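EDD domain protein, DegV family (Ruminococcus gnavus, PDB 3JR7) is of unknown function but belongs to the DegV family and, as in its relatives, probably binds a lipid in a pocket of its two-lobed fold. Local coordinates at residues G30-E35 / F42-L47; L62-L67 / V279-I284; Q219-R224 / L230-D235; E143-L148 / D246-I251. All blocks are in the same frame, centred on the assembly; numbering follows the deposited sequence.

Contact 1 of 4, residues G30-E35 / F42-L47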
loop_
_atom_site.group_PDB
_atom_site.type_symbol
_atom_site.label_atom_id
_atom_site.label_comp_id
_atom_site.label_asym_id
_atom_site.label_seq_id
_atom_site.Cartn_x
_atom_site.Cartn_y
_atom_site.Cartn_z
ATOM N N GLY A 30 -0.179 -0.566 4.527
ATOM C CA GLY A 30 -0.001 -1.838 3.880
ATOM C C GLY A 30 -0.803 -2.914 4.557
ATOM O O GLY A 30 -0.490 -3.250 5.708
ATOM N N GLU A 31 -1.787 -3.494 3.851
ATOM C CA GLU A 31 -2.677 -4.481 4.471
ATOM C C GLU A 31 -1.950 -5.787 4.751
ATOM O O GLU A 31 -1.066 -6.124 4.021
ATOM C CB GLU A 31 -3.899 -4.783 3.563
ATOM C CG GLU A 31 -4.901 -3.674 3.361
ATOM C CD GLU A 31 -4.426 -2.546 2.470
ATOM O OE1 GLU A 31 -3.460 -2.744 1.671
ATOM O OE2 GLU A 31 -5.046 -1.464 2.560
ATOM N N PHE A 32 -2.313 -6.517 5.813
ATOM C CA PHE A 32 -1.852 -7.913 6.016
ATOM C C PHE A 32 -2.964 -8.884 5.709
ATOM O O PHE A 32 -4.088 -8.665 6.140
ATOM C CB PHE A 32 -1.416 -8.205 7.464
ATOM C CG PHE A 32 -0.137 -7.511 7.894
ATOM C CD1 PHE A 32 0.675 -6.825 6.987
ATOM C CD2 PHE A 32 0.241 -7.549 9.226
ATOM C CE1 PHE A 32 1.827 -6.184 7.423
ATOM C CE2 PHE A 32 1.371 -6.950 9.653
ATOM C CZ PHE A 32 2.181 -6.238 8.744
ATOM N N THR A 33 -2.650 -9.964 5.010
ATOM C CA THR A 33 -3.573 -11.066 4.859
ATOM C C THR A 33 -3.649 -11.849 6.173
ATOM O O THR A 33 -2.798 -11.682 7.042
ATOM C CB THR A 33 -3.125 -12.035 3.769
ATOM O OG1 THR A 33 -1.812 -12.538 4.077
ATOM C CG2 THR A 33 -3.133 -11.357 2.421
ATOM N N PRO A 34 -4.676 -12.717 6.322
ATOM C CA PRO A 34 -4.767 -13.570 7.526
ATOM C C PRO A 34 -3.481 -14.347 7.770
ATOM O O PRO A 34 -2.980 -14.425 8.888
ATOM C CB PRO A 34 -5.902 -14.551 7.181
ATOM C CG PRO A 34 -6.779 -13.806 6.211
ATOM C CD PRO A 34 -5.823 -12.910 5.409
ATOM N N GLU A 35 -2.928 -14.878 6.706
ATOM C CA GLU A 35 -1.771 -15.721 6.808
ATOM C C GLU A 35 -0.560 -14.901 7.289
ATOM O O GLU A 35 0.273 -15.400 8.049
ATOM C CB GLU A 35 -1.512 -16.413 5.469
ATOM C CG GLU A 35 -2.795 -16.991 4.825
ATOM C CD GLU A 35 -3.507 -15.975 3.905
ATOM O OE1 GLU A 35 -2.960 -15.683 2.828
ATOM O OE2 GLU A 35 -4.588 -15.455 4.249
ATOM N N PHE A 42 5.721 -10.393 10.548
ATOM C CA PHE A 42 5.268 -9.064 10.067
ATOM C C PHE A 42 4.724 -8.222 11.192
ATOM O O PHE A 42 3.956 -8.727 12.019
ATOM C CB PHE A 42 4.180 -9.196 8.997
ATOM C CG PHE A 42 4.596 -10.048 7.804
ATOM C CD1 PHE A 42 5.344 -9.505 6.772
ATOM C CD2 PHE A 42 4.281 -11.412 7.758
ATOM C CE1 PHE A 42 5.755 -10.315 5.684
ATOM C CE2 PHE A 42 4.687 -12.214 6.704
ATOM C CZ PHE A 42 5.434 -11.657 5.649
ATOM N N GLU A 43 5.085 -6.943 11.219
ATOM C CA GLU A 43 4.641 -6.038 12.261
ATOM C C GLU A 43 4.247 -4.719 11.648
ATOM O O GLU A 43 4.951 -4.216 10.760
ATOM C CB GLU A 43 5.775 -5.800 13.267
ATOM C CG GLU A 43 5.468 -4.759 14.278
ATOM C CD GLU A 43 6.562 -4.554 15.341
ATOM O OE1 GLU A 43 7.276 -5.498 15.663
ATOM O OE2 GLU A 43 6.651 -3.430 15.886
ATOM N N HIS A 44 3.145 -4.144 12.109
ATOM C CA HIS A 44 2.712 -2.838 11.618
ATOM C C HIS A 44 3.276 -1.756 12.534
ATOM O O HIS A 44 3.391 -1.956 13.731
ATOM C CB HIS A 44 1.173 -2.655 11.630
ATOM C CG HIS A 44 0.449 -3.272 10.471
ATOM N ND1 HIS A 44 0.790 -3.014 9.151
ATOM C CD2 HIS A 44 -0.667 -4.039 10.426
ATOM C CE1 HIS A 44 -0.054 -3.636 8.348
ATOM N NE2 HIS A 44 -0.938 -4.285 9.096
ATOM N N VAL A 45 3.558 -0.603 11.943
ATOM C CA VAL A 45 3.753 0.668 12.622
ATOM C C VAL A 45 2.636 1.580 12.166
ATOM O O VAL A 45 2.476 1.841 10.950
ATOM C CB VAL A 45 5.162 1.259 12.340
ATOM C CG1 VAL A 45 5.303 2.661 12.867
ATOM C CG2 VAL A 45 6.206 0.363 12.998
ATOM N N ALA A 46 1.832 2.041 13.125
ATOM C CA ALA A 46 0.561 2.710 12.833
ATOM C C ALA A 46 0.723 4.159 12.471
ATOM O O ALA A 46 1.529 4.894 13.089
ATOM C CB ALA A 46 -0.399 2.573 14.047
ATOM N N LEU A 47 -0.021 4.571 11.447
ATOM C CA LEU A 47 -0.225 5.979 11.173
ATOM C C LEU A 47 -1.377 6.522 12.003
ATOM O O LEU A 47 -2.121 5.756 12.618
ATOM C CB LEU A 47 -0.535 6.203 9.683
ATOM C CG LEU A 47 0.660 6.224 8.749
ATOM C CD1 LEU A 47 1.081 4.798 8.304
ATOM C CD2 LEU A 47 0.387 7.157 7.560
#

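Contact 2 of 4, residues L62-L67 / V279-I284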
loop_
_atom_site.group_PDB
_atom_site.type_symbol
_atom_site.label_atom_id
_atom_site.label_comp_id
_atom_site.label_asym_id
_atom_site.label_seq_id
_atom_site.Cartn_x
_atom_site.Cartn_y
_atom_site.Cartn_z
ATOM N N LEU A 62 -9.506 -0.341 15.018
ATOM C CA LEU A 62 -10.393 0.600 14.326
ATOM C C LEU A 62 -11.153 -0.127 13.218
ATOM O O LEU A 62 -10.574 -0.557 12.235
ATOM C CB LEU A 62 -9.640 1.789 13.759
ATOM C CG LEU A 62 -10.455 2.867 13.023
ATOM C CD1 LEU A 62 -11.447 3.663 13.945
ATOM C CD2 LEU A 62 -9.500 3.803 12.342
ATOM N N LYS A 63 -12.453 -0.289 13.400
ATOM C CA LYS A 63 -13.265 -1.017 12.402
ATOM C C LYS A 63 -13.570 -0.139 11.232
ATOM O O LYS A 63 -13.908 1.020 11.406
ATOM C CB LYS A 63 -14.575 -1.506 13.025
ATOM C CG LYS A 63 -14.352 -2.556 14.102
ATOM C CD LYS A 63 -13.869 -3.867 13.488
ATOM C CE LYS A 63 -13.280 -4.815 14.535
ATOM N NZ LYS A 63 -11.912 -4.341 14.982
ATOM N N GLN A 64 -13.485 -0.726 10.037
ATOM C CA GLN A 64 -13.711 0.009 8.788
ATOM C C GLN A 64 -15.074 0.712 8.816
ATOM O O GLN A 64 -15.210 1.844 8.402
ATOM C CB GLN A 64 -13.613 -0.953 7.577
ATOM C CG GLN A 64 -13.621 -0.240 6.234
ATOM C CD GLN A 64 -13.619 -1.212 5.101
ATOM O OE1 GLN A 64 -12.555 -1.625 4.592
ATOM N NE2 GLN A 64 -14.799 -1.632 4.726
ATOM N N GLU A 65 -16.090 0.019 9.312
ATOM C CA GLU A 65 -17.450 0.557 9.239
ATOM C C GLU A 65 -17.494 1.845 10.059
ATOM O O GLU A 65 -17.945 2.896 9.596
ATOM C CB GLU A 65 -18.520 -0.484 9.701
ATOM C CG GLU A 65 -19.892 0.196 9.902
ATOM C CD GLU A 65 -21.089 -0.735 9.971
ATOM O OE1 GLU A 65 -20.950 -1.986 10.087
ATOM O OE2 GLU A 65 -22.206 -0.169 9.898
ATOM N N GLU A 66 -16.942 1.809 11.268
ATOM C CA GLU A 66 -16.914 3.030 12.081
ATOM C C GLU A 66 -16.161 4.164 11.385
ATOM O O GLU A 66 -16.500 5.348 11.447
ATOM C CB GLU A 66 -16.286 2.714 13.448
ATOM C CG GLU A 66 -16.128 3.961 14.306
ATOM C CD GLU A 66 -15.566 3.682 15.693
ATOM O OE1 GLU A 66 -14.696 2.779 15.829
ATOM O OE2 GLU A 66 -15.964 4.433 16.620
ATOM N N LEU A 67 -15.083 3.818 10.719
ATOM C CA LEU A 67 -14.325 4.851 10.030
ATOM C C LEU A 67 -15.101 5.415 8.849
ATOM O O LEU A 67 -15.157 6.612 8.653
ATOM C CB LEU A 67 -12.972 4.240 9.563
ATOM C CG LEU A 67 -12.070 5.090 8.653
ATOM C CD1 LEU A 67 -11.683 6.426 9.269
ATOM C CD2 LEU A 67 -10.815 4.220 8.334
ATOM N N VAL A 279 -8.022 -8.226 -0.467
ATOM C CA VAL A 279 -8.076 -7.780 0.935
ATOM C C VAL A 279 -8.920 -6.551 1.097
ATOM O O VAL A 279 -9.083 -5.764 0.150
ATOM C CB VAL A 279 -6.699 -7.410 1.526
ATOM C CG1 VAL A 279 -5.937 -8.605 1.739
ATOM C CG2 VAL A 279 -5.945 -6.356 0.621
ATOM N N ASP A 280 -9.423 -6.378 2.317
ATOM C CA ASP A 280 -10.099 -5.167 2.726
ATOM C C ASP A 280 -9.072 -4.104 2.960
ATOM O O ASP A 280 -8.001 -4.381 3.502
ATOM C CB ASP A 280 -10.901 -5.365 4.011
ATOM C CG ASP A 280 -12.072 -6.319 3.809
ATOM O OD1 ASP A 280 -13.048 -5.899 3.194
ATOM O OD2 ASP A 280 -11.953 -7.492 4.182
ATOM N N THR A 281 -9.404 -2.892 2.573
ATOM C CA THR A 281 -8.484 -1.775 2.762
ATOM C C THR A 281 -8.191 -1.477 4.260
ATOM O O THR A 281 -9.073 -1.547 5.126
ATOM C CB THR A 281 -9.010 -0.503 2.133
ATOM O OG1 THR A 281 -10.387 -0.338 2.467
ATOM C CG2 THR A 281 -8.850 -0.514 0.616
ATOM N N SER A 282 -6.946 -1.123 4.539
ATOM C CA SER A 282 -6.510 -0.672 5.880
ATOM C C SER A 282 -7.153 0.682 6.206
ATOM O O SER A 282 -7.812 1.278 5.365
ATOM C CB SER A 282 -4.999 -0.473 5.871
ATOM O OG SER A 282 -4.680 0.684 5.046
ATOM N N GLY A 283 -6.953 1.181 7.422
ATOM C CA GLY A 283 -7.449 2.507 7.808
ATOM C C GLY A 283 -6.981 3.608 6.872
ATOM O O GLY A 283 -7.788 4.410 6.365
ATOM N N ILE A 284 -5.659 3.690 6.639
ATOM C CA ILE A 284 -5.171 4.753 5.736
ATOM C C ILE A 284 -5.694 4.545 4.301
ATOM O O ILE A 284 -6.117 5.494 3.648
ATOM C CB ILE A 284 -3.646 4.817 5.760
ATOM C CG1 ILE A 284 -3.183 5.248 7.165
ATOM C CG2 ILE A 284 -3.114 5.781 4.684
ATOM C CD1 ILE A 284 -3.569 6.682 7.561
HETATM O O HOH W 1 -13.165 -3.456 2.546
HETATM O O HOH W 2 -15.637 -3.953 4.176
#

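Contact 3 of 4, residues Q219-R224 / L230-D235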
loop_
_atom_site.group_PDB
_atom_site.type_symbol
_atom_site.label_atom_id
_atom_site.label_comp_id
_atom_site.label_asym_id
_atom_site.label_seq_id
_atom_site.Cartn_x
_atom_site.Cartn_y
_atom_site.Cartn_z
ATOM N N GLN A 219 -3.011 10.036 -14.021
ATOM C CA GLN A 219 -4.179 9.490 -14.693
ATOM C C GLN A 219 -3.751 8.676 -15.924
ATOM O O GLN A 219 -3.001 9.145 -16.777
ATOM C CB GLN A 219 -5.107 10.620 -15.066
ATOM C CG GLN A 219 -6.387 10.095 -15.671
ATOM C CD GLN A 219 -7.450 11.131 -15.779
ATOM O OE1 GLN A 219 -8.203 11.119 -16.725
ATOM N NE2 GLN A 219 -7.534 12.009 -14.826
ATOM N N LYS A 220 -4.191 7.436 -15.984
ATOM C CA LYS A 220 -3.891 6.529 -17.073
ATOM C C LYS A 220 -4.980 6.496 -18.123
ATOM O O LYS A 220 -4.702 6.192 -19.265
ATOM C CB LYS A 220 -3.778 5.108 -16.520
ATOM C CG LYS A 220 -2.799 4.949 -15.350
ATOM C CD LYS A 220 -1.399 5.180 -15.795
ATOM C CE LYS A 220 -0.793 3.950 -16.443
ATOM N NZ LYS A 220 0.586 4.257 -17.010
ATOM N N GLU A 221 -6.231 6.724 -17.715
ATOM C CA GLU A 221 -7.408 6.594 -18.605
ATOM C C GLU A 221 -8.620 7.153 -17.892
ATOM O O GLU A 221 -8.527 7.630 -16.763
ATOM C CB GLU A 221 -7.673 5.122 -18.969
ATOM C CG GLU A 221 -7.203 4.713 -20.327
ATOM C CD GLU A 221 -8.061 5.284 -21.473
ATOM O OE1 GLU A 221 -7.777 4.904 -22.614
ATOM O OE2 GLU A 221 -9.028 6.054 -21.250
ATOM N N LYS A 222 -9.770 7.028 -18.543
ATOM C CA LYS A 222 -11.027 7.385 -17.956
ATOM C C LYS A 222 -12.137 6.732 -18.747
ATOM O O LYS A 222 -11.948 6.328 -19.884
ATOM C CB LYS A 222 -11.243 8.903 -17.981
ATOM C CG LYS A 222 -11.364 9.451 -19.402
ATOM C CD LYS A 222 -11.574 10.943 -19.366
ATOM C CE LYS A 222 -11.766 11.473 -20.792
ATOM N NZ LYS A 222 -11.706 12.982 -20.707
ATOM N N ALA A 223 -13.288 6.641 -18.114
ATOM C CA ALA A 223 -14.455 6.019 -18.704
ATOM C C ALA A 223 -15.699 6.536 -18.008
ATOM O O ALA A 223 -15.653 6.902 -16.817
ATOM C CB ALA A 223 -14.382 4.503 -18.559
ATOM N N ARG A 224 -16.833 6.471 -18.705
ATOM C CA ARG A 224 -18.120 6.780 -18.094
ATOM C C ARG A 224 -18.681 5.602 -17.355
ATOM O O ARG A 224 -18.986 4.587 -17.928
ATOM C CB ARG A 224 -19.119 7.260 -19.141
ATOM C CG ARG A 224 -18.698 8.533 -19.772
ATOM C CD ARG A 224 -19.854 9.152 -20.525
ATOM N NE ARG A 224 -19.430 10.405 -21.115
ATOM C CZ ARG A 224 -20.190 11.153 -21.913
ATOM N NH1 ARG A 224 -21.426 10.794 -22.233
ATOM N NH2 ARG A 224 -19.697 12.268 -22.403
ATOM N N LEU A 230 -13.643 -0.259 -14.915
ATOM C CA LEU A 230 -12.945 -1.453 -14.434
ATOM C C LEU A 230 -12.326 -2.243 -15.592
ATOM O O LEU A 230 -11.199 -2.762 -15.479
ATOM C CB LEU A 230 -13.827 -2.300 -13.534
ATOM C CG LEU A 230 -14.250 -1.608 -12.253
ATOM C CD1 LEU A 230 -15.183 -2.581 -11.558
ATOM C CD2 LEU A 230 -13.076 -1.179 -11.289
ATOM N N VAL A 231 -13.026 -2.287 -16.719
ATOM C CA VAL A 231 -12.483 -2.905 -17.929
ATOM C C VAL A 231 -11.253 -2.146 -18.404
ATOM O O VAL A 231 -10.252 -2.756 -18.723
ATOM C CB VAL A 231 -13.554 -2.947 -19.077
ATOM C CG1 VAL A 231 -12.951 -3.378 -20.421
ATOM C CG2 VAL A 231 -14.748 -3.859 -18.652
ATOM N N LYS A 232 -11.325 -0.821 -18.476
ATOM C CA LYS A 232 -10.178 -0.044 -18.912
ATOM C C LYS A 232 -9.002 -0.210 -17.923
ATOM O O LYS A 232 -7.846 -0.269 -18.346
ATOM C CB LYS A 232 -10.511 1.437 -19.061
ATOM C CG LYS A 232 -11.446 1.754 -20.189
ATOM C CD LYS A 232 -11.189 3.110 -20.818
ATOM C CE LYS A 232 -12.372 3.573 -21.693
ATOM N NZ LYS A 232 -12.182 4.977 -22.212
HETATM N N MSE A 233 -9.291 -0.283 -16.630
HETATM C CA MSE A 233 -8.219 -0.551 -15.642
HETATM C C MSE A 233 -7.546 -1.899 -15.920
HETATM O O MSE A 233 -6.313 -1.959 -16.023
HETATM C CB MSE A 233 -8.711 -0.515 -14.191
HETATM C CG MSE A 233 -7.543 -0.766 -13.219
HETATM SE SE MSE A 233 -7.973 -0.377 -11.405
HETATM C CE MSE A 233 -9.073 1.154 -11.828
ATOM N N ALA A 234 -8.354 -2.946 -16.088
ATOM C CA ALA A 234 -7.852 -4.290 -16.470
ATOM C C ALA A 234 -6.972 -4.249 -17.699
ATOM O O ALA A 234 -5.950 -4.898 -17.713
ATOM C CB ALA A 234 -9.014 -5.312 -16.692
ATOM N N ASP A 235 -7.377 -3.508 -18.727
ATOM C CA ASP A 235 -6.572 -3.362 -19.917
ATOM C C ASP A 235 -5.251 -2.665 -19.567
ATOM O O ASP A 235 -4.215 -3.092 -20.073
ATOM C CB ASP A 235 -7.274 -2.585 -21.025
ATOM C CG ASP A 235 -8.480 -3.315 -21.586
ATOM O OD1 ASP A 235 -8.537 -4.558 -21.517
ATOM O OD2 ASP A 235 -9.387 -2.621 -22.112
HETATM O O HOH W 3 -9.989 4.878 -23.864
#

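Contact 4 of 4, residues E143-L148 / D246-I251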
loop_
_atom_site.group_PDB
_atom_site.type_symbol
_atom_site.label_atom_id
_atom_site.label_comp_id
_atom_site.label_asym_id
_atom_site.label_seq_id
_atom_site.Cartn_x
_atom_site.Cartn_y
_atom_site.Cartn_z
ATOM N N GLU A 143 2.523 -2.296 -0.800
ATOM C CA GLU A 143 3.389 -2.565 0.376
ATOM C C GLU A 143 3.298 -4.034 0.793
ATOM O O GLU A 143 4.307 -4.684 1.135
ATOM C CB GLU A 143 2.983 -1.665 1.527
ATOM C CG GLU A 143 3.187 -0.166 1.238
ATOM C CD GLU A 143 2.658 0.725 2.347
ATOM O OE1 GLU A 143 3.073 0.551 3.502
ATOM O OE2 GLU A 143 1.814 1.595 2.053
ATOM N N THR A 144 2.073 -4.558 0.773
ATOM C CA THR A 144 1.794 -5.924 1.141
ATOM C C THR A 144 2.634 -6.849 0.281
ATOM O O THR A 144 3.336 -7.749 0.788
ATOM C CB THR A 144 0.306 -6.268 0.906
ATOM O OG1 THR A 144 -0.533 -5.285 1.533
ATOM C CG2 THR A 144 -0.004 -7.638 1.415
ATOM N N LEU A 145 2.587 -6.606 -1.017
ATOM C CA LEU A 145 3.303 -7.474 -1.956
ATOM C C LEU A 145 4.830 -7.409 -1.764
ATOM O O LEU A 145 5.510 -8.425 -1.843
ATOM C CB LEU A 145 2.933 -7.155 -3.403
ATOM C CG LEU A 145 1.612 -7.722 -3.900
ATOM C CD1 LEU A 145 1.269 -7.122 -5.270
ATOM C CD2 LEU A 145 1.629 -9.235 -3.933
ATOM N N ILE A 146 5.339 -6.228 -1.467
ATOM C CA ILE A 146 6.768 -6.046 -1.140
ATOM C C ILE A 146 7.163 -6.851 0.135
ATOM O O ILE A 146 8.143 -7.581 0.106
ATOM C CB ILE A 146 7.117 -4.543 -0.990
ATOM C CG1 ILE A 146 6.940 -3.817 -2.351
ATOM C CG2 ILE A 146 8.556 -4.336 -0.497
ATOM C CD1 ILE A 146 6.869 -2.304 -2.219
ATOM N N ALA A 147 6.344 -6.771 1.187
ATOM C CA ALA A 147 6.530 -7.547 2.405
ATOM C C ALA A 147 6.585 -9.053 2.099
ATOM O O ALA A 147 7.472 -9.764 2.631
ATOM C CB ALA A 147 5.418 -7.269 3.443
ATOM N N LEU A 148 5.654 -9.530 1.258
ATOM C CA LEU A 148 5.643 -10.943 0.804
ATOM C C LEU A 148 6.927 -11.332 0.064
ATOM O O LEU A 148 7.485 -12.432 0.233
ATOM C CB LEU A 148 4.402 -11.249 -0.063
ATOM C CG LEU A 148 3.067 -11.321 0.683
ATOM C CD1 LEU A 148 1.866 -11.414 -0.195
ATOM C CD2 LEU A 148 3.080 -12.538 1.713
ATOM N N ASP A 246 5.378 -15.092 -12.971
ATOM C CA ASP A 246 6.266 -15.016 -11.812
ATOM C C ASP A 246 5.658 -14.190 -10.675
ATOM O O ASP A 246 6.307 -14.026 -9.618
ATOM C CB ASP A 246 7.607 -14.363 -12.197
ATOM C CG ASP A 246 8.359 -15.125 -13.283
ATOM O OD1 ASP A 246 8.202 -16.376 -13.343
ATOM O OD2 ASP A 246 9.098 -14.466 -14.080
ATOM N N LYS A 247 4.446 -13.657 -10.859
ATOM C CA LYS A 247 3.998 -12.609 -9.971
ATOM C C LYS A 247 2.689 -12.927 -9.267
ATOM O O LYS A 247 1.863 -13.685 -9.765
ATOM C CB LYS A 247 3.899 -11.276 -10.743
ATOM C CG LYS A 247 5.207 -10.997 -11.436
ATOM C CD LYS A 247 5.280 -9.699 -12.117
ATOM C CE LYS A 247 6.741 -9.435 -12.538
ATOM N NZ LYS A 247 6.839 -8.204 -13.368
ATOM N N ILE A 248 2.533 -12.328 -8.091
ATOM C CA ILE A 248 1.313 -12.415 -7.334
ATOM C C ILE A 248 0.561 -11.107 -7.605
ATOM O O ILE A 248 1.151 -10.017 -7.607
ATOM C CB ILE A 248 1.610 -12.605 -5.833
ATOM C CG1 ILE A 248 2.428 -13.893 -5.617
ATOM C CG2 ILE A 248 0.330 -12.594 -5.028
ATOM C CD1 ILE A 248 2.644 -14.283 -4.103
ATOM N N LEU A 249 -0.735 -11.214 -7.887
ATOM C CA LEU A 249 -1.544 -10.044 -8.098
ATOM C C LEU A 249 -2.377 -9.788 -6.846
ATOM O O LEU A 249 -2.937 -10.699 -6.261
ATOM C CB LEU A 249 -2.428 -10.217 -9.339
ATOM C CG LEU A 249 -3.248 -8.970 -9.655
ATOM C CD1 LEU A 249 -3.184 -8.622 -11.174
ATOM C CD2 LEU A 249 -4.653 -9.191 -9.149
ATOM N N ALA A 250 -2.447 -8.540 -6.432
ATOM C CA ALA A 250 -3.175 -8.169 -5.243
ATOM C C ALA A 250 -4.222 -7.155 -5.567
ATOM O O ALA A 250 -4.012 -6.235 -6.381
ATOM C CB ALA A 250 -2.221 -7.640 -4.124
ATOM N N ILE A 251 -5.365 -7.314 -4.908
ATOM C CA ILE A 251 -6.483 -6.386 -5.027
ATOM C C ILE A 251 -6.974 -5.958 -3.641
ATOM O O ILE A 251 -7.292 -6.790 -2.812
ATOM C CB ILE A 251 -7.658 -7.005 -5.804
ATOM C CG1 ILE A 251 -7.233 -7.404 -7.208
ATOM C CG2 ILE A 251 -8.833 -6.034 -5.905
ATOM C CD1 ILE A 251 -8.122 -8.453 -7.821
#

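Contact 1 of 4, residues G30-E35 / F42-L47
Phe32 sits in the loop that leads into helix 34-39 and meets strand 42-45 at a separation of 8.3 Å between Phe32 CA and Phe42 CA, the same as between Gly30 CA and His44 CA. Phe32 CG stands anti to the carbonyl carbon (chi1 -69°), which brings the ring into the gap between two residues of the strand. On one face the His44 imidazole stacks almost flat: the ring centroids are 3.6 Å apart, the planes differ by 11°, and NE2 of His44 lies over the middle of the phenyl. On the other face Phe42 places its CB 3.6 Å from Phe32 CZ in a CH-pi contact, while its ring extends past and presents its edge to that face, an edge-to-face pair with planes at 58°. Glu43 passes the rim of the phenyl with its backbone, while its carboxylate pairs with Lys23. A weak hydrogen bond from His44 ND1 to Val26 O probably helps to set the imidazole's rotation. The cluster ties the loop entering the helix to the second strand of the beta-alpha-beta unit 22-27, 34-39, 42-51, with Val26 of the first strand against Phe32 and helix 141-155 against Phe42.

Contact 2 of 4, residues L62-L67 / V279-I284
Gln64, in the first turn of helix 64-73, makes the most of this contact, reaching across to the turn between strand 275-280 and helix 283-289. Its CG is anti to the backbone N (chi1 -171°) and the chain stays extended beyond it, which carries the amide out to Thr281, whose side chain it crosses at about a right angle. There OE1 lies 3.3 Å from Thr281 OG1, a weak and unsettled bond, for the hydroxyl also bonds to Thr286. Two waters also meet the amide. One lies within bonding distance of Gln64 OE1, at 2.8 Å, and of Asp280 OD1, and may bridge them; a second, whose position is doubtful, bonds weakly to Gln64 NE2 and to Asp280. Asp280 is exposed, so this polar end is the wet side of the contact.

Gly283 and Leu67 make the dry side. Leu67 brings CD2 to within 3.6 Å of Gly283 O and 3.8 Å of Gly283 CA, a methyl lying directly against bare backbone, while Trp56 and Ile51 pack around the same leucine. Gly283 opens a helix capped by Ser282, whose OG accepts from Ser285 N, and Asp58 receives the Ile284 N-H. Two helix beginnings therefore meet across the boundary between the sheet built around strand 42-51 and the one holding strand 275-280, an arrangement consistent with the two-lobed DegV fold, in which a lipid is thought to lie between the lobes.

Contact 3 of 4, residues Q219-R224 / L230-D235
Lys232 carries nearly all of this contact from the helix side, and its ammonium group is held at three points. The shorter of its two protein bonds runs from NZ to Lys222 O at 2.7 Å, with the donor close to the extension of the carbonyl bond (163°). A salt bridge to Glu221 is longer, 3.5 Å from Lys232 NZ to Glu221 OE2, and weak as a hydrogen bond. Water closes the group: one molecule accepts from Lys232 NZ at 2.7 Å and donates to Glu221 OE1, so both carboxylate oxygens are linked to the lysine. Along the way the aliphatic part of the lysine passes Ala223, with CE 3.8 Å from Ala223 CB.

The next layer sets the carboxylate. A bend at chi2 (-72°) folds the Glu221 carboxylate against its own strand, where OE2 receives the N-H of the next residue, Lys222, at 3.0 Å through its anti lone pair. Behind that, Lys220 and Glu221 both face Ile208 in a classic beta bulge. A sodium ion is modelled about 4 Å from the Lys232 side chain.

Strand 219-224 and helix 230-235 run nearly antiparallel, 157° between directions with axes 8.2 Å apart. This is the start of a beta-alpha-beta crossover: from edge strand 217-224, helix 226-240 folds back over the sheet and leads to strand 248-253, which runs in the same sense, with three strands lying between them.

Contact 4 of 4, residues E143-L148 / D246-I251
Leu145 carries the helix side of this contact, pointing from helix 141-155 onto strand 248-253 where Ile248 and Ala250 face it. The nearest CA atoms, those of Leu145 and Ala250, are 7.3 Å apart, a spacing that the small alanine probably permits. With CG beside the backbone N (chi1 -79°), the leucine spreads its two methyls along the strand. CD1 rests 3.7 Å from Ala250 CB, and CD2 lies 3.8 Å from Ile248 CG2. Between those two side chains the Ile248 carbonyl is also touched, its O being 3.7 Å from Leu145 CD1. The packing is purely apolar where side chains meet, and Tyr170 and Gln174 cover other parts of the leucine.

In the fold, this is helix-on-sheet packing between the lobes: helix 141-155 follows strand 130-135 of the first sheet, yet Leu145 lies on a strand of the second. On its other flanks the same helix serves the first lobe, for Thr144 OG1 bonds to Glu31 O.

One turn further on, the fit is looser. Leu148 also points toward the strand, but its CD1 stops 4.9 Å from Ile248 CD1; Phe277 of the neighbouring strand 275-280 touches both residues. Leu148 and Ile248 are partly exposed, unlike the buried pair Leu145 and Ala250. Further toward the start of the strand the chain leaves the helix altogether: Lys247 turns its long side chain away, bonding through NZ to Val242 O, and Asp246 stands at the surface.

How the contacts relate
Contact 1 closes first along the chain, within the first lobe; contact 2 spans a long loop that encloses contact 4, which encloses contact 3. Contacts 1, 2 and 4 cluster where the two sheets come together: contact 1 lies about 12 Å from contact 2 and 13 Å from contact 4, centre to centre, and Glu31 joins all three, bonding to Ser282 N through its carboxylate and to Thr144 OG1 through its carbonyl. Contacts 2 and 4 share the second sheet on neighbouring strands 275-280 and 248-253. Contact 3 stands at that sheet's far edge, about 29 Å from contact 1. The two halves meet around Glu31, while Leu47 of the ligand pocket packs on Ile284 of contact 2.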